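Local coordinates for chitin oligosaccharide binding protein NagB2 (PDB 7EHU), which binds chitin oligosaccharides such as diacetylchitobiose and triacetylchitotriose, probably delivering them to a transporter as an extracellular solute-binding protein, at residues Ile200-Ala212 with Ala231-Lys243. Numbering follows the deposited sequence.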
loop_
_atom_site.group_PDB
_atom_site.type_symbol
_atom_site.label_atom_id
_atom_site.label_comp_id
_atom_site.label_asym_id
_atom_site.label_seq_id
_atom_site.Cartn_x
_atom_site.Cartn_y
_atom_site.Cartn_z
ATOM N N ILE A 200 -7.266 3.818 7.598
ATOM C CA ILE A 200 -8.155 4.962 7.411
ATOM C C ILE A 200 -7.565 5.902 6.372
ATOM O O ILE A 200 -8.280 6.453 5.529
ATOM C CB ILE A 200 -8.395 5.691 8.743
ATOM C CG1 ILE A 200 -9.046 4.785 9.791
ATOM C CG2 ILE A 200 -9.278 6.927 8.521
ATOM C CD1 ILE A 200 -8.873 5.301 11.226
ATOM N N ASN A 201 -6.251 6.101 6.424
ATOM C CA ASN A 201 -5.609 7.017 5.494
ATOM C C ASN A 201 -5.695 6.571 4.045
ATOM O O ASN A 201 -5.571 7.415 3.154
ATOM C CB ASN A 201 -4.160 7.295 5.893
ATOM C CG ASN A 201 -4.056 8.271 7.062
ATOM O OD1 ASN A 201 -4.980 9.031 7.344
ATOM N ND2 ASN A 201 -2.911 8.264 7.722
ATOM N N MET A 202 -5.901 5.284 3.769
ATOM C CA MET A 202 -6.131 4.895 2.374
ATOM C C MET A 202 -7.342 5.632 1.834
ATOM O O MET A 202 -7.306 6.251 0.765
ATOM C CB MET A 202 -6.377 3.385 2.292
ATOM C CG MET A 202 -5.126 2.542 2.497
ATOM S SD MET A 202 -5.346 0.825 1.929
ATOM C CE MET A 202 -6.247 0.168 3.345
ATOM N N LEU A 203 -8.431 5.583 2.587
ATOM C CA LEU A 203 -9.657 6.248 2.184
ATOM C C LEU A 203 -9.506 7.755 2.233
ATOM O O LEU A 203 -9.944 8.455 1.315
ATOM C CB LEU A 203 -10.790 5.775 3.088
ATOM C CG LEU A 203 -12.176 6.322 2.765
ATOM C CD1 LEU A 203 -12.585 6.020 1.325
ATOM C CD2 LEU A 203 -13.206 5.756 3.740
ATOM N N ALA A 204 -8.885 8.267 3.294
ATOM C CA ALA A 204 -8.690 9.705 3.410
ATOM C C ALA A 204 -7.887 10.244 2.240
ATOM O O ALA A 204 -8.203 11.314 1.707
ATOM C CB ALA A 204 -7.993 10.035 4.728
ATOM N N ASN A 205 -6.837 9.524 1.835
ATOM C CA ASN A 205 -5.967 9.994 0.760
ATOM C C ASN A 205 -6.705 10.068 -0.562
ATOM O O ASN A 205 -6.635 11.097 -1.250
ATOM C CB ASN A 205 -4.580 9.340 0.939
ATOM C CG ASN A 205 -3.532 9.594 -0.146
ATOM O OD1 ASN A 205 -2.711 8.726 -0.463
ATOM N ND2 ASN A 205 -3.695 10.692 -0.881
ATOM N N SER A 206 -7.513 9.062 -0.886
ATOM C CA SER A 206 -8.297 9.172 -2.111
ATOM C C SER A 206 -9.361 10.257 -2.016
ATOM O O SER A 206 -9.665 10.891 -3.028
ATOM C CB SER A 206 -8.860 7.823 -2.550
ATOM O OG SER A 206 -7.856 7.044 -3.175
ATOM N N LEU A 207 -9.911 10.499 -0.819
ATOM C CA LEU A 207 -10.861 11.591 -0.638
ATOM C C LEU A 207 -10.222 12.943 -0.911
ATOM O O LEU A 207 -10.767 13.744 -1.671
ATOM C CB LEU A 207 -11.455 11.567 0.762
ATOM C CG LEU A 207 -12.770 10.806 0.866
ATOM C CD1 LEU A 207 -13.078 10.485 2.330
ATOM C CD2 LEU A 207 -13.893 11.614 0.261
ATOM N N PHE A 208 -9.071 13.232 -0.285
ATOM C CA PHE A 208 -8.514 14.577 -0.440
ATOM C C PHE A 208 -7.870 14.792 -1.805
ATOM O O PHE A 208 -7.793 15.935 -2.256
ATOM C CB PHE A 208 -7.682 15.079 0.756
ATOM C CG PHE A 208 -6.371 14.368 1.032
ATOM C CD1 PHE A 208 -5.270 14.502 0.195
ATOM C CD2 PHE A 208 -6.196 13.669 2.222
ATOM C CE1 PHE A 208 -4.057 13.896 0.528
ATOM C CE2 PHE A 208 -4.995 13.070 2.533
ATOM C CZ PHE A 208 -3.941 13.184 1.690
ATOM N N VAL A 209 -7.438 13.731 -2.486
ATOM C CA VAL A 209 -7.028 13.902 -3.872
ATOM C C VAL A 209 -8.255 14.128 -4.745
ATOM O O VAL A 209 -8.233 14.950 -5.669
ATOM C CB VAL A 209 -6.135 12.731 -4.336
ATOM C CG1 VAL A 209 -5.925 12.763 -5.856
ATOM C CG2 VAL A 209 -4.792 12.742 -3.579
ATOM N N ALA A 210 -9.359 13.437 -4.445
ATOM C CA ALA A 210 -10.589 13.655 -5.202
ATOM C C ALA A 210 -11.110 15.075 -5.033
ATOM O O ALA A 210 -11.679 15.640 -5.974
ATOM C CB ALA A 210 -11.675 12.660 -4.784
ATOM N N THR A 211 -10.947 15.667 -3.846
ATOM C CA THR A 211 -11.466 17.013 -3.613
ATOM C C THR A 211 -10.488 18.108 -4.014
ATOM O O THR A 211 -10.925 19.162 -4.473
ATOM C CB THR A 211 -11.861 17.210 -2.146
ATOM O OG1 THR A 211 -10.739 16.933 -1.311
ATOM C CG2 THR A 211 -13.028 16.333 -1.754
ATOM N N ALA A 212 -9.181 17.899 -3.844
ATOM C CA ALA A 212 -8.199 18.954 -4.045
ATOM C C ALA A 212 -7.333 18.751 -5.279
ATOM O O ALA A 212 -6.687 19.703 -5.722
ATOM C CB ALA A 212 -7.282 19.057 -2.819
ATOM N N ALA A 231 -9.932 22.955 -0.169
ATOM C CA ALA A 231 -10.257 21.735 -0.899
ATOM C C ALA A 231 -9.707 20.502 -0.194
ATOM O O ALA A 231 -10.293 19.420 -0.312
ATOM C CB ALA A 231 -9.717 21.805 -2.328
ATOM N N VAL A 232 -8.589 20.633 0.535
ATOM C CA VAL A 232 -8.088 19.507 1.328
ATOM C C VAL A 232 -9.010 19.277 2.523
ATOM O O VAL A 232 -9.421 18.142 2.809
ATOM C CB VAL A 232 -6.630 19.744 1.766
ATOM C CG1 VAL A 232 -6.157 18.618 2.697
ATOM C CG2 VAL A 232 -5.706 19.855 0.555
ATOM N N LEU A 233 -9.350 20.361 3.234
ATOM C CA LEU A 233 -10.294 20.272 4.341
ATOM C C LEU A 233 -11.593 19.609 3.902
ATOM O O LEU A 233 -12.156 18.791 4.638
ATOM C CB LEU A 233 -10.551 21.673 4.913
ATOM C CG LEU A 233 -11.689 21.779 5.923
ATOM C CD1 LEU A 233 -11.411 20.944 7.168
ATOM C CD2 LEU A 233 -11.938 23.236 6.289
ATOM N N ASP A 234 -12.054 19.905 2.678
ATOM C CA ASP A 234 -13.285 19.303 2.172
ATOM C C ASP A 234 -13.202 17.776 2.209
ATOM O O ASP A 234 -14.166 17.106 2.599
ATOM C CB ASP A 234 -13.560 19.810 0.750
ATOM C CG ASP A 234 -14.847 19.251 0.155
ATOM O OD1 ASP A 234 -14.975 19.226 -1.079
ATOM O OD2 ASP A 234 -15.762 18.904 0.921
ATOM N N GLY A 235 -12.049 17.211 1.841
ATOM C CA GLY A 235 -11.894 15.763 1.890
ATOM C C GLY A 235 -12.067 15.202 3.290
ATOM O O GLY A 235 -12.683 14.147 3.475
ATOM N N PHE A 236 -11.529 15.897 4.295
ATOM C CA PHE A 236 -11.661 15.430 5.669
ATOM C C PHE A 236 -13.064 15.644 6.189
ATOM O O PHE A 236 -13.547 14.838 6.989
ATOM C CB PHE A 236 -10.611 16.085 6.553
ATOM C CG PHE A 236 -9.236 15.570 6.284
ATOM C CD1 PHE A 236 -8.852 14.314 6.723
ATOM C CD2 PHE A 236 -8.343 16.303 5.532
ATOM C CE1 PHE A 236 -7.583 13.816 6.446
ATOM C CE2 PHE A 236 -7.080 15.803 5.262
ATOM C CZ PHE A 236 -6.704 14.556 5.717
ATOM N N LYS A 237 -13.738 16.707 5.734
ATOM C CA LYS A 237 -15.154 16.861 6.043
ATOM C C LYS A 237 -15.969 15.690 5.512
ATOM O O LYS A 237 -16.856 15.181 6.203
ATOM C CB LYS A 237 -15.696 18.195 5.521
ATOM C CG LYS A 237 -15.141 19.385 6.310
ATOM C CD LYS A 237 -15.737 20.738 5.939
ATOM C CE LYS A 237 -17.237 20.581 5.808
ATOM N NZ LYS A 237 -18.110 21.734 5.590
ATOM N N ARG A 238 -15.702 15.258 4.287
ATOM C CA ARG A 238 -16.428 14.115 3.747
ATOM C C ARG A 238 -16.102 12.825 4.504
ATOM O O ARG A 238 -16.991 11.994 4.723
ATOM C CB ARG A 238 -16.142 13.977 2.253
ATOM C CG ARG A 238 -16.756 15.083 1.387
ATOM C CD ARG A 238 -16.184 15.064 -0.007
ATOM N NE ARG A 238 -16.468 16.280 -0.762
ATOM C CZ ARG A 238 -17.391 16.424 -1.694
ATOM N NH1 ARG A 238 -18.160 15.413 -2.073
ATOM N NH2 ARG A 238 -17.491 17.595 -2.297
ATOM N N LEU A 239 -14.833 12.618 4.869
ATOM C CA LEU A 239 -14.474 11.433 5.646
ATOM C C LEU A 239 -15.264 11.395 6.943
ATOM O O LEU A 239 -15.841 10.368 7.311
ATOM C CB LEU A 239 -12.980 11.447 5.960
ATOM C CG LEU A 239 -12.420 10.269 6.761
ATOM C CD1 LEU A 239 -12.554 8.939 6.029
ATOM C CD2 LEU A 239 -10.971 10.539 7.112
ATOM N N LYS A 240 -15.295 12.523 7.653
ATOM C CA LYS A 240 -16.073 12.611 8.880
ATOM C C LYS A 240 -17.551 12.347 8.618
ATOM O O LYS A 240 -18.198 11.623 9.383
ATOM C CB LYS A 240 -15.837 13.988 9.509
ATOM C CG LYS A 240 -16.529 14.249 10.831
ATOM C CD LYS A 240 -16.213 13.193 11.875
ATOM C CE LYS A 240 -16.865 13.515 13.212
ATOM N NZ LYS A 240 -16.542 12.472 14.215
ATOM N N ASP A 241 -18.094 12.877 7.516
ATOM C CA ASP A 241 -19.511 12.668 7.232
ATOM C C ASP A 241 -19.820 11.193 6.975
ATOM O O ASP A 241 -20.883 10.708 7.367
ATOM C CB ASP A 241 -19.981 13.541 6.058
ATOM C CG ASP A 241 -21.505 13.683 6.009
ATOM O OD1 ASP A 241 -22.086 14.256 6.969
ATOM O OD2 ASP A 241 -22.128 13.222 5.025
ATOM N N LEU A 242 -18.897 10.454 6.361
ATOM C CA LEU A 242 -19.130 9.029 6.158
ATOM C C LEU A 242 -19.273 8.299 7.489
ATOM O O LEU A 242 -20.051 7.347 7.603
ATOM C CB LEU A 242 -17.961 8.417 5.392
ATOM C CG LEU A 242 -17.785 8.805 3.926
ATOM C CD1 LEU A 242 -16.503 8.203 3.392
ATOM C CD2 LEU A 242 -18.970 8.370 3.079
ATOM N N LYS A 243 -18.477 8.686 8.487
ATOM C CA LYS A 243 -18.606 8.088 9.813
ATOM C C LYS A 243 -19.879 8.559 10.508
ATOM O O LYS A 243 -20.601 7.739 11.088
ATOM C CB LYS A 243 -17.364 8.435 10.640
ATOM C CG LYS A 243 -17.290 7.885 12.076
ATOM C CD LYS A 243 -17.048 6.384 12.137
ATOM C CE LYS A 243 -17.058 5.873 13.578
ATOM N NZ LYS A 243 -18.408 5.955 14.225
#
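Leu207 and Leu239 mesh as reciprocal knobs into holes, a worked example of how two helices of a periplasmic-binding-protein-type fold pack at a glycine. Segments 200-212 and 231-243, on helices 197-212 and 230-244, run roughly antiparallel, at 136°, and come close where Phe208 CA lies 4.3 Å from Gly235 CA; there the backbone of Gly235 lies directly against that of Phe208. Leu207 lowers CD1 onto the backbone of Leu239, 3.7 Å from its CA, while CD2 rests on the CB of Arg238. In return Leu239 fits among Ile200, Leu203, Ala204 and Leu207, its CD1 meeting Leu203 CD2 and Leu207 CD1 and its CD2 meeting Ala204 CB. Leu203 and Leu242 then reach toward each other tip to tip, CD2 to CD1. On one flank of this leucine seam, Phe208 and Phe236 lie side by side and point the same way, their ring planes inclined by 33°; Phe208 CD2 approaches Phe236 CZ to 3.6 Å. Phe236 also touches Leu417 and Val418, so helix 414-430 packs against it. On the other flank, Thr211 slots among Ala231, Asp234, Gly235 and Arg238, its methyl CG2 coming obliquely to Arg238 NE beside the Asp234-Arg238 salt bridge, 3.6 Å from Asp234 OD1. A chi1 of 56° sets Thr211 OG1 between the backbone N and the carbonyl carbon, from where it donates a 2.7 Å hydrogen bond to Ala231 O.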